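Local coordinates for methyltransferase domain-containing protein (Pyrococcus horikoshii, PDB 1VE3) that binds S-adenosylmethionine in a Rossmann-like domain and probably acts as a methyltransferase, although its substrate is not established, at residues 40-45 with 106-111; 47-52 with 73-78; 52-57 with 85-90; 137-142 with 221-226. All blocks are in the same frame, centred on the assembly; numbering follows the deposited sequence.

Contact 1: 40-45 with 106-111. With SAM (S-adenosylmethionine), chain C.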
# COMPACT_ATOMS: atom_id res chain seq x y z
N GLY A 40 25.24 -5.93 -0.52
CA GLY A 40 26.28 -5.23 0.20
C GLY A 40 25.77 -4.54 1.45
O GLY A 40 24.70 -4.87 1.95
N LYS A 41 26.53 -3.57 1.94
CA LYS A 41 26.16 -2.83 3.14
C LYS A 41 25.34 -1.60 2.73
O LYS A 41 25.83 -0.73 2.00
CB LYS A 41 27.42 -2.42 3.89
CG LYS A 41 27.21 -2.09 5.35
CD LYS A 41 28.54 -2.15 6.09
CE LYS A 41 28.36 -1.99 7.59
NZ LYS A 41 29.62 -2.31 8.32
N VAL A 42 24.10 -1.52 3.21
CA VAL A 42 23.23 -0.40 2.87
C VAL A 42 22.89 0.53 4.03
O VAL A 42 22.69 0.09 5.16
CB VAL A 42 21.89 -0.92 2.28
CG1 VAL A 42 21.07 0.25 1.77
CG2 VAL A 42 22.17 -1.91 1.16
N LEU A 43 22.83 1.83 3.73
CA LEU A 43 22.47 2.82 4.74
C LEU A 43 21.14 3.46 4.34
O LEU A 43 21.02 4.07 3.27
CB LEU A 43 23.54 3.91 4.84
CG LEU A 43 23.11 5.11 5.70
CD1 LEU A 43 22.97 4.67 7.14
CD2 LEU A 43 24.14 6.25 5.60
N ASP A 44 20.13 3.30 5.20
CA ASP A 44 18.81 3.88 4.94
C ASP A 44 18.78 5.23 5.66
O ASP A 44 18.40 5.32 6.83
CB ASP A 44 17.71 2.96 5.50
CG ASP A 44 16.33 3.35 5.01
OD1 ASP A 44 16.19 4.43 4.41
OD2 ASP A 44 15.37 2.57 5.23
N LEU A 45 19.19 6.28 4.95
CA LEU A 45 19.24 7.62 5.53
C LEU A 45 17.84 8.22 5.62
O LEU A 45 17.12 8.33 4.62
CB LEU A 45 20.17 8.50 4.68
CG LEU A 45 20.71 9.77 5.34
CD1 LEU A 45 21.30 9.44 6.71
CD2 LEU A 45 21.77 10.38 4.44
N TYR A 106 25.89 1.05 -0.49
CA TYR A 106 24.67 1.73 -0.90
C TYR A 106 24.15 2.63 0.20
O TYR A 106 24.34 2.37 1.39
CB TYR A 106 23.54 0.74 -1.22
CG TYR A 106 23.78 -0.23 -2.34
CD1 TYR A 106 24.30 -1.50 -2.09
CD2 TYR A 106 23.47 0.11 -3.66
CE1 TYR A 106 24.48 -2.41 -3.12
CE2 TYR A 106 23.65 -0.80 -4.70
CZ TYR A 106 24.16 -2.06 -4.42
OH TYR A 106 24.34 -2.97 -5.43
N VAL A 107 23.47 3.69 -0.22
CA VAL A 107 22.85 4.64 0.67
C VAL A 107 21.56 5.02 -0.03
O VAL A 107 21.60 5.56 -1.13
CB VAL A 107 23.72 5.91 0.85
CG1 VAL A 107 22.92 6.98 1.57
CG2 VAL A 107 24.98 5.57 1.62
N ILE A 108 20.43 4.70 0.57
CA ILE A 108 19.14 5.04 -0.03
C ILE A 108 18.55 6.20 0.75
O ILE A 108 18.70 6.29 1.97
CB ILE A 108 18.17 3.84 -0.03
CG1 ILE A 108 17.82 3.42 1.40
CG2 ILE A 108 18.80 2.68 -0.78
CD1 ILE A 108 16.81 2.28 1.48
N PHE A 109 17.89 7.10 0.02
CA PHE A 109 17.32 8.32 0.57
C PHE A 109 15.98 8.51 -0.14
O PHE A 109 15.91 8.97 -1.29
CB PHE A 109 18.31 9.46 0.26
CG PHE A 109 17.98 10.77 0.90
CD1 PHE A 109 17.71 10.85 2.26
CD2 PHE A 109 18.03 11.94 0.15
CE1 PHE A 109 17.48 12.08 2.87
CE2 PHE A 109 17.80 13.18 0.75
CZ PHE A 109 17.53 13.25 2.11
N ILE A 110 14.90 8.14 0.55
CA ILE A 110 13.57 8.19 -0.02
C ILE A 110 12.56 9.17 0.58
O ILE A 110 12.44 9.26 1.80
CB ILE A 110 12.95 6.76 0.01
CG1 ILE A 110 13.85 5.80 -0.80
CG2 ILE A 110 11.53 6.77 -0.52
CD1 ILE A 110 13.39 4.35 -0.79
N ASP A 111 11.84 9.88 -0.28
CA ASP A 111 10.81 10.84 0.13
C ASP A 111 11.19 11.66 1.37
O ASP A 111 10.41 11.71 2.32
CB ASP A 111 9.50 10.10 0.45
CG ASP A 111 8.80 9.55 -0.78
OD1 ASP A 111 8.60 10.32 -1.75
OD2 ASP A 111 8.43 8.35 -0.77
N SAM C . 12.71 7.10 4.04
CA SAM C . 11.41 7.15 4.77
C SAM C . 10.37 6.33 4.01
O SAM C . 9.56 5.65 4.66
OXT SAM C . 10.42 6.42 2.74
CB SAM C . 10.96 8.58 4.82
CG SAM C . 10.07 8.87 5.92
SD SAM C . 9.51 10.62 6.01
CE SAM C . 8.66 10.90 4.59
C5' SAM C . 11.02 11.58 6.16
C4' SAM C . 11.96 11.29 7.43
O4' SAM C . 13.14 12.16 7.37
C3' SAM C . 11.34 11.68 8.76
O3' SAM C . 11.19 10.28 9.33
C2' SAM C . 12.33 12.37 9.63
O2' SAM C . 12.50 12.11 10.99
C1' SAM C . 13.60 12.25 8.71
N9 SAM C . 14.53 13.37 8.87
C8 SAM C . 14.36 14.75 8.82
N7 SAM C . 15.46 15.43 9.03
C5 SAM C . 16.41 14.48 9.23
C6 SAM C . 17.85 14.51 9.51
N6 SAM C . 18.53 15.66 9.62
N1 SAM C . 18.55 13.30 9.66
C2 SAM C . 17.89 12.10 9.55
N3 SAM C . 16.56 11.96 9.29
C4 SAM C . 15.86 13.18 9.14
O HOH W 1 15.61 6.81 3.12

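Contact 2: 47-52 with 73-78. With SAM (S-adenosylmethionine), chain C.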
# COMPACT_ATOMS: atom_id res chain seq x y z
N CYS A 47 15.39 6.90 7.52
CA CYS A 47 14.60 5.67 7.32
C CYS A 47 13.15 5.66 7.78
O CYS A 47 12.40 4.74 7.43
CB CYS A 47 15.32 4.49 7.98
SG CYS A 47 15.54 4.67 9.77
N GLY A 48 12.74 6.65 8.57
CA GLY A 48 11.36 6.65 9.03
C GLY A 48 11.13 5.45 9.92
O GLY A 48 11.91 5.19 10.84
N VAL A 49 10.07 4.69 9.64
CA VAL A 49 9.77 3.51 10.45
C VAL A 49 10.48 2.23 9.99
O VAL A 49 10.21 1.14 10.49
CB VAL A 49 8.23 3.28 10.58
CG1 VAL A 49 7.61 4.45 11.35
CG2 VAL A 49 7.59 3.18 9.21
N GLY A 50 11.39 2.38 9.03
CA GLY A 50 12.18 1.26 8.54
C GLY A 50 11.60 0.34 7.48
O GLY A 50 12.17 -0.72 7.19
N GLY A 51 10.49 0.73 6.87
CA GLY A 51 9.89 -0.10 5.84
C GLY A 51 10.83 -0.55 4.72
O GLY A 51 10.86 -1.73 4.37
N PHE A 52 11.60 0.38 4.15
CA PHE A 52 12.49 0.00 3.06
C PHE A 52 13.71 -0.77 3.55
O PHE A 52 14.38 -1.44 2.77
CB PHE A 52 12.90 1.24 2.26
CG PHE A 52 11.81 1.75 1.37
CD1 PHE A 52 11.60 1.19 0.12
CD2 PHE A 52 10.94 2.75 1.81
CE1 PHE A 52 10.54 1.60 -0.69
CE2 PHE A 52 9.87 3.17 1.01
CZ PHE A 52 9.68 2.59 -0.24
N ILE A 73 12.38 6.05 15.10
CA ILE A 73 13.29 4.98 15.48
C ILE A 73 12.65 4.00 16.46
O ILE A 73 12.84 2.79 16.35
CB ILE A 73 14.59 5.56 16.09
CG1 ILE A 73 15.31 6.40 15.03
CG2 ILE A 73 15.50 4.44 16.58
CD1 ILE A 73 15.71 5.61 13.78
N ARG A 74 11.88 4.52 17.41
CA ARG A 74 11.21 3.66 18.38
C ARG A 74 10.26 2.69 17.68
O ARG A 74 10.27 1.50 17.96
CB ARG A 74 10.44 4.50 19.41
CG ARG A 74 9.89 3.67 20.58
CD ARG A 74 9.21 4.54 21.63
NE ARG A 74 8.14 5.36 21.07
CZ ARG A 74 8.24 6.67 20.84
NH1 ARG A 74 9.36 7.32 21.12
NH2 ARG A 74 7.22 7.32 20.30
N LYS A 75 9.44 3.21 16.76
CA LYS A 75 8.51 2.35 16.03
C LYS A 75 9.27 1.36 15.15
O LYS A 75 8.87 0.21 15.01
CB LYS A 75 7.58 3.18 15.14
CG LYS A 75 6.32 3.73 15.80
CD LYS A 75 5.40 4.34 14.73
CE LYS A 75 4.24 5.09 15.35
NZ LYS A 75 3.38 5.75 14.31
N ALA A 76 10.37 1.82 14.57
CA ALA A 76 11.18 0.98 13.69
C ALA A 76 11.60 -0.28 14.44
O ALA A 76 11.46 -1.39 13.92
CB ALA A 76 12.41 1.75 13.21
N ARG A 77 12.11 -0.10 15.65
CA ARG A 77 12.56 -1.21 16.47
C ARG A 77 11.44 -2.21 16.76
O ARG A 77 11.66 -3.42 16.69
CB ARG A 77 13.18 -0.68 17.75
CG ARG A 77 14.56 -0.09 17.49
CD ARG A 77 15.07 0.80 18.61
NE ARG A 77 16.40 1.28 18.28
CZ ARG A 77 17.00 2.31 18.88
NH1 ARG A 77 16.38 2.98 19.84
NH2 ARG A 77 18.22 2.67 18.50
N GLU A 78 10.25 -1.72 17.08
CA GLU A 78 9.13 -2.61 17.36
C GLU A 78 8.77 -3.40 16.10
O GLU A 78 8.41 -4.57 16.19
CB GLU A 78 7.92 -1.81 17.84
CG GLU A 78 8.18 -1.08 19.14
CD GLU A 78 7.00 -0.23 19.57
OE1 GLU A 78 5.91 -0.80 19.77
OE2 GLU A 78 7.18 0.99 19.70
N SAM C . 12.71 7.10 4.04
CA SAM C . 11.41 7.15 4.77
C SAM C . 10.37 6.33 4.01
O SAM C . 9.56 5.65 4.66
OXT SAM C . 10.42 6.42 2.74
CB SAM C . 10.96 8.58 4.82
CG SAM C . 10.07 8.87 5.92
SD SAM C . 9.51 10.62 6.01
CE SAM C . 8.66 10.90 4.59
C5' SAM C . 11.02 11.58 6.16
C4' SAM C . 11.96 11.29 7.43
O4' SAM C . 13.14 12.16 7.37
C3' SAM C . 11.34 11.68 8.76
O3' SAM C . 11.19 10.28 9.33
C2' SAM C . 12.33 12.37 9.63
O2' SAM C . 12.50 12.11 10.99
C1' SAM C . 13.60 12.25 8.71
N9 SAM C . 14.53 13.37 8.87
C8 SAM C . 14.36 14.75 8.82
N7 SAM C . 15.46 15.43 9.03
C5 SAM C . 16.41 14.48 9.23
C6 SAM C . 17.85 14.51 9.51
N6 SAM C . 18.53 15.66 9.62
N1 SAM C . 18.55 13.30 9.66
C2 SAM C . 17.89 12.10 9.55
N3 SAM C . 16.56 11.96 9.29
C4 SAM C . 15.86 13.18 9.14

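Contact 3: 52-57 with 85-90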
# COMPACT_ATOMS: atom_id res chain seq x y z
N PHE A 52 11.60 0.38 4.15
CA PHE A 52 12.49 0.00 3.06
C PHE A 52 13.71 -0.77 3.55
O PHE A 52 14.38 -1.44 2.77
CB PHE A 52 12.90 1.24 2.26
CG PHE A 52 11.81 1.75 1.37
CD1 PHE A 52 11.60 1.19 0.12
CD2 PHE A 52 10.94 2.75 1.81
CE1 PHE A 52 10.54 1.60 -0.69
CE2 PHE A 52 9.87 3.17 1.01
CZ PHE A 52 9.68 2.59 -0.24
N SER A 53 13.98 -0.69 4.85
CA SER A 53 15.10 -1.42 5.41
C SER A 53 14.74 -2.91 5.40
O SER A 53 15.47 -3.73 4.84
CB SER A 53 15.38 -0.95 6.84
OG SER A 53 15.87 0.38 6.84
N PHE A 54 13.60 -3.25 6.00
CA PHE A 54 13.15 -4.63 6.05
C PHE A 54 13.08 -5.21 4.64
O PHE A 54 13.45 -6.36 4.42
CB PHE A 54 11.78 -4.71 6.73
CG PHE A 54 11.76 -4.11 8.10
CD1 PHE A 54 12.73 -4.46 9.04
CD2 PHE A 54 10.79 -3.17 8.45
CE1 PHE A 54 12.75 -3.87 10.29
CE2 PHE A 54 10.81 -2.58 9.72
CZ PHE A 54 11.79 -2.93 10.64
N LEU A 55 12.63 -4.41 3.69
CA LEU A 55 12.54 -4.87 2.31
C LEU A 55 13.92 -5.30 1.79
O LEU A 55 14.07 -6.38 1.22
CB LEU A 55 11.98 -3.78 1.40
CG LEU A 55 11.99 -4.14 -0.08
CD1 LEU A 55 11.04 -5.30 -0.32
CD2 LEU A 55 11.57 -2.92 -0.90
N LEU A 56 14.93 -4.44 1.99
CA LEU A 56 16.28 -4.75 1.53
C LEU A 56 16.87 -5.92 2.30
O LEU A 56 17.55 -6.77 1.73
CB LEU A 56 17.20 -3.53 1.66
CG LEU A 56 16.99 -2.37 0.69
CD1 LEU A 56 18.14 -1.37 0.84
CD2 LEU A 56 16.93 -2.88 -0.74
N GLU A 57 16.62 -5.95 3.61
CA GLU A 57 17.12 -7.03 4.45
C GLU A 57 16.64 -8.39 3.96
O GLU A 57 17.37 -9.38 4.05
CB GLU A 57 16.67 -6.83 5.90
CG GLU A 57 17.06 -7.98 6.81
CD GLU A 57 16.32 -7.96 8.12
OE1 GLU A 57 15.07 -7.99 8.10
OE2 GLU A 57 16.97 -7.93 9.19
N SER A 85 13.78 -8.97 12.72
CA SER A 85 14.75 -8.41 11.80
C SER A 85 16.06 -8.07 12.51
O SER A 85 16.07 -7.73 13.70
CB SER A 85 14.18 -7.14 11.16
OG SER A 85 15.10 -6.55 10.27
N ASN A 86 17.16 -8.16 11.77
CA ASN A 86 18.48 -7.86 12.31
C ASN A 86 18.97 -6.48 11.88
O ASN A 86 20.14 -6.13 12.06
CB ASN A 86 19.49 -8.92 11.86
CG ASN A 86 19.22 -10.28 12.46
OD1 ASN A 86 19.19 -10.44 13.68
ND2 ASN A 86 19.00 -11.27 11.60
N VAL A 87 18.07 -5.69 11.31
CA VAL A 87 18.41 -4.34 10.88
C VAL A 87 18.63 -3.47 12.11
O VAL A 87 17.79 -3.43 13.01
CB VAL A 87 17.28 -3.71 10.03
CG1 VAL A 87 17.64 -2.28 9.66
CG2 VAL A 87 17.04 -4.53 8.79
N GLU A 88 19.76 -2.78 12.15
CA GLU A 88 20.08 -1.91 13.28
C GLU A 88 19.65 -0.47 13.01
O GLU A 88 20.08 0.15 12.04
CB GLU A 88 21.58 -1.91 13.58
CG GLU A 88 21.96 -0.83 14.58
CD GLU A 88 23.42 -0.89 15.01
OE1 GLU A 88 24.31 -0.86 14.13
OE2 GLU A 88 23.66 -0.97 16.23
N PHE A 89 18.80 0.05 13.89
CA PHE A 89 18.31 1.41 13.76
C PHE A 89 19.04 2.31 14.74
O PHE A 89 19.20 1.98 15.92
CB PHE A 89 16.81 1.45 14.02
CG PHE A 89 16.01 0.74 12.97
CD1 PHE A 89 15.93 1.25 11.68
CD2 PHE A 89 15.37 -0.46 13.26
CE1 PHE A 89 15.21 0.57 10.70
CE2 PHE A 89 14.65 -1.14 12.28
CZ PHE A 89 14.58 -0.63 11.00
N ILE A 90 19.49 3.45 14.23
CA ILE A 90 20.21 4.41 15.05
C ILE A 90 19.63 5.80 14.88
O ILE A 90 19.27 6.20 13.77
CB ILE A 90 21.70 4.47 14.65
CG1 ILE A 90 22.32 3.08 14.71
CG2 ILE A 90 22.45 5.41 15.59
CD1 ILE A 90 23.76 3.03 14.24

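Contact 4: 137-142 with 221-226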
# COMPACT_ATOMS: atom_id res chain seq x y z
N LYS A 137 26.93 3.14 -4.38
CA LYS A 137 25.88 3.86 -5.09
C LYS A 137 24.92 4.61 -4.18
O LYS A 137 24.47 4.08 -3.16
CB LYS A 137 25.11 2.88 -5.99
CG LYS A 137 25.98 2.35 -7.12
CD LYS A 137 25.54 0.99 -7.63
CE LYS A 137 24.49 1.09 -8.71
NZ LYS A 137 24.25 -0.24 -9.34
N PHE A 138 24.63 5.86 -4.54
CA PHE A 138 23.70 6.70 -3.81
C PHE A 138 22.40 6.64 -4.60
O PHE A 138 22.37 7.03 -5.76
CB PHE A 138 24.19 8.15 -3.78
CG PHE A 138 23.24 9.12 -3.10
CD1 PHE A 138 23.12 10.42 -3.57
CD2 PHE A 138 22.50 8.74 -1.99
CE1 PHE A 138 22.26 11.34 -2.94
CE2 PHE A 138 21.65 9.64 -1.35
CZ PHE A 138 21.53 10.94 -1.83
N ILE A 139 21.33 6.15 -3.99
CA ILE A 139 20.05 6.05 -4.68
C ILE A 139 18.96 6.83 -3.97
O ILE A 139 18.56 6.48 -2.86
CB ILE A 139 19.61 4.57 -4.79
CG1 ILE A 139 20.62 3.79 -5.64
CG2 ILE A 139 18.21 4.48 -5.39
CD1 ILE A 139 20.35 2.30 -5.70
N MSE A 140 18.47 7.90 -4.60
CA MSE A 140 17.42 8.68 -3.97
C MSE A 140 16.15 8.83 -4.82
O MSE A 140 16.18 8.79 -6.05
CB MSE A 140 17.95 10.06 -3.51
CG MSE A 140 17.96 11.21 -4.52
SE MSE A 140 18.25 12.98 -3.63
CE MSE A 140 16.42 13.53 -3.49
N TYR A 141 15.03 8.96 -4.13
CA TYR A 141 13.74 9.12 -4.77
C TYR A 141 13.15 10.38 -4.19
O TYR A 141 13.09 10.55 -2.97
CB TYR A 141 12.83 7.93 -4.47
CG TYR A 141 11.41 8.15 -4.93
CD1 TYR A 141 11.05 8.03 -6.27
CD2 TYR A 141 10.42 8.50 -4.01
CE1 TYR A 141 9.74 8.26 -6.69
CE2 TYR A 141 9.11 8.72 -4.42
CZ TYR A 141 8.77 8.61 -5.75
OH TYR A 141 7.47 8.85 -6.13
N PHE A 142 12.72 11.28 -5.06
CA PHE A 142 12.14 12.53 -4.59
C PHE A 142 11.07 13.00 -5.55
O PHE A 142 10.97 12.52 -6.69
CB PHE A 142 13.21 13.62 -4.44
CG PHE A 142 13.83 14.06 -5.74
CD1 PHE A 142 14.78 13.27 -6.39
CD2 PHE A 142 13.45 15.26 -6.34
CE1 PHE A 142 15.33 13.65 -7.61
CE2 PHE A 142 13.99 15.65 -7.56
CZ PHE A 142 14.94 14.85 -8.20
N LEU A 221 13.64 8.55 -9.55
CA LEU A 221 14.51 7.64 -8.83
C LEU A 221 15.84 7.87 -9.53
O LEU A 221 15.95 7.62 -10.73
CB LEU A 221 14.09 6.19 -9.02
CG LEU A 221 15.07 5.23 -8.34
CD1 LEU A 221 14.82 5.22 -6.85
CD2 LEU A 221 14.92 3.84 -8.91
N THR A 222 16.83 8.35 -8.79
CA THR A 222 18.14 8.62 -9.39
C THR A 222 19.25 7.78 -8.78
O THR A 222 19.30 7.58 -7.56
CB THR A 222 18.52 10.10 -9.24
OG1 THR A 222 17.51 10.92 -9.84
CG2 THR A 222 19.85 10.36 -9.94
N VAL A 223 20.15 7.28 -9.62
CA VAL A 223 21.27 6.48 -9.15
C VAL A 223 22.56 7.28 -9.34
O VAL A 223 22.91 7.66 -10.46
CB VAL A 223 21.36 5.14 -9.92
CG1 VAL A 223 22.53 4.31 -9.41
CG2 VAL A 223 20.06 4.35 -9.73
N TYR A 224 23.27 7.53 -8.25
CA TYR A 224 24.50 8.32 -8.28
C TYR A 224 25.74 7.56 -7.84
O TYR A 224 25.67 6.65 -7.02
CB TYR A 224 24.35 9.56 -7.37
CG TYR A 224 23.47 10.66 -7.93
CD1 TYR A 224 23.86 11.39 -9.05
CD2 TYR A 224 22.27 10.99 -7.32
CE1 TYR A 224 23.08 12.41 -9.56
CE2 TYR A 224 21.47 12.02 -7.81
CZ TYR A 224 21.88 12.73 -8.93
OH TYR A 224 21.11 13.75 -9.42
N ASN A 225 26.89 7.95 -8.40
CA ASN A 225 28.17 7.35 -8.04
C ASN A 225 29.00 8.49 -7.47
O ASN A 225 29.05 9.58 -8.04
CB ASN A 225 28.86 6.78 -9.28
CG ASN A 225 28.06 5.66 -9.93
OD1 ASN A 225 28.15 5.44 -11.13
ND2 ASN A 225 27.28 4.94 -9.13
N PRO A 226 29.67 8.26 -6.32
CA PRO A 226 30.50 9.26 -5.66
C PRO A 226 31.77 9.62 -6.42
O PRO A 226 32.31 8.81 -7.16
CB PRO A 226 30.81 8.61 -4.32
CG PRO A 226 30.89 7.16 -4.68
CD PRO A 226 29.69 6.98 -5.58

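Contact 1: 40-45 with 106-111
With CG1 of Ile108 set between its own backbone N and carbonyl carbon (chi1 64°) and CG of Asp44 anti to the backbone N (chi1 -168°), the two side chains cross and Asp44 OD1 comes to 3.6 Å from Ile108 CG1. They belong to the parallel strands 41-45 and 104-110, neighbours in the middle of the Rossmann-like sheet of class I methyltransferases. Four main-chain bonds join the strands: Leu43 gives its N to Tyr106 O and takes the N of Ile108 on its O (2.8 Å between Leu43 O and Ile108 N), while Tyr106 N reaches Lys41 O and Leu45 N reaches Ile108 O. On the face of Val42 and Ile108, which helix 51-58 overlies, Val42 CG2 rests 3.8 Å from Tyr106 CB. On the opposite face Leu43 and Val107 run side by side, Leu43 CB lying 3.9 Å from Val107 CG2, and helix 118-131 closes over Val107. The carboxylate of buried Asp44 has polar partners for both oxygens. OD2 is bonded to Ser53 OG, and OD1 lies 2.8 Å from a water that also accepts the N-H of Ile110. Beyond Leu45 the strand 104-110 runs on to the cofactor. Asp111 OD2 forms a salt bridge with Arg24, which also hydrogen-bonds to S-adenosylmethionine, and the amino N of S-adenosylmethionine donates to Ile110 O at 3.1 Å.

Contact 2: 47-52 with 73-78
Val49 O faces CA and CB of Ala76: CA approaches it at 3.3 Å in a CA-H...O contact and CB lies 3.6 Å away. Val49 belongs to the glycine-rich loop that follows the first strand of the Rossmann-like fold, the signature cofactor-binding loop of class I methyltransferases. A type II' turn from Cys47 to Gly50 shapes it, closed by Gly50 N on Cys47 O at 3.0 Å, and Gly50 is the N-cap of helix 51-58. Gly48 and Gly50 both have positive phi; at Gly48 a CB would run into CG of S-adenosylmethionine, and at Gly50 into the carbonyl O of Val49. Gly48 N is held by Asp67 OD2, whose other oxygen binds S-adenosylmethionine, so one carboxylate ties loop and cofactor together. Helix 70-82 backs the loop with small and aliphatic groups. Val49 CG1 lies beside the extended Lys75 chain, 4.0 Å from its CB and equally near its CD. Cys47 SG stands between the backbone N and the carbonyl carbon (chi1 61°) and meets Ile73 CD1 at 4.1 Å, the tip that chi2 of -60° turns back toward the loop. Ile73 CG2 in turn lies over the centre of the Arg77 guanidinium, whose NH2 is bonded to Phe89 O. On the cofactor side of the loop, Gly48 CA lies 3.6 Å from O3' of the ribose, and Phe52 CE2 is 3.7 Å from the carboxylate oxygen OXT of S-adenosylmethionine.

Contact 3: 52-57 with 85-90
Glu57 and Asn86 supply the firm polar link: Asn86 N donates to Glu57 OE2 at 2.6 Å, with an N-H...O angle of 145°, and meets the oxygen nearly along its C-O axis. CG of Glu57 stands anti to the backbone N (chi1 175°) and the chain runs on extended, which carries the carboxylate from the helix across to the loop before strand 88-91. Ser85 OG also lies close to this carboxylate, but its modelled place is doubtful and so is the choice of oxygen it would bond.

Aliphatic contacts come from both methyls of Val87. CG2 crosses the Glu57 chain and lies 3.7 Å from its CB, whereas CG1 rests 3.9 Å from Ser53 CB and also sits over one face of the Phe89 ring.

The aromatic contact is an oblique pair. Phe54 and Phe89 cross at about a right angle, their ring planes at 78° and their centroids 5.7 Å apart, and Phe54 CZ comes to the edge of the Phe89 ring, 3.6 Å from Phe89 CZ. Phe54 CD1 packs against Ser85 CB at 3.7 Å, and helix 70-82 touches both rings, with Tyr79 and Ala80 on Phe54 and Ala76 on Phe89.

Seen as a whole, helix 51-58, which follows strand 41-45, lies against the edge strand 88-91 and the loop leading into it, the layering of helix on parallel sheet that characterises the Rossmann-like methyltransferase fold.

Contact 4: 137-142 with 221-226
Lys137 leans over the neighbouring strand. Its CB lies 3.9 Å from Tyr224 O, and its CG, anti to the carbonyl carbon, comes to 3.5 Å from Asn225 ND2, the two side chains lying alongside each other. A bend at chi3 (87°) then turns CE onto Val223 CG1 at 3.8 Å. NZ ends in a salt bridge with Glu210 and a hydrogen bond to Tyr35 O. Glu210 also holds Asn225 ND2 through its other oxygen. The two strands are antiparallel, as strand 219-226 runs against the direction of strand 136-143 and the parallel strands beside it. This reversed strand, inserted between 136-143 and 207-215, gives the 3-2-1-4-5-7-6 order of class I methyltransferases. Hydrogen-bonded pairs alternate with non-hydrogen-bonded ones: Phe138 and Tyr224 bond both ways, with Tyr224 N to Phe138 O at 2.7 Å, and so do Thr222 and Met140 (a selenomethionine). On the side of the sheet bearing Phe138, its CB rests 3.9 Å from Tyr224 CB, and Phe207 stacks on the Phe138 ring. On the other side Leu221 CD1 tucks between Ile139 and Tyr141, 3.8 Å from Ile139 CG2 and 4.1 Å from Tyr141 CB.

Past the N-terminal helices, strand 41-45 is the first part of the contacts to be reached, and contact 1 later closes a loop of 60 residues by bringing strand 104-110 beside it. Contacts 2 and 3 are both nested inside that loop and cross each other; their ranges share Phe52, though it touches neither partner segment. Contact 2 ties the loop before helix 51-58 to helix 70-82, and contact 3 ties that helix to strand 88-91 and the loop leading into it. Contact 4 opens after contact 1 has closed and spans 78 residues, among them the separate three-stranded sheet. Strands 104-110 and 136-143 are neighbours, so contacts 1 and 4 continue one sheet.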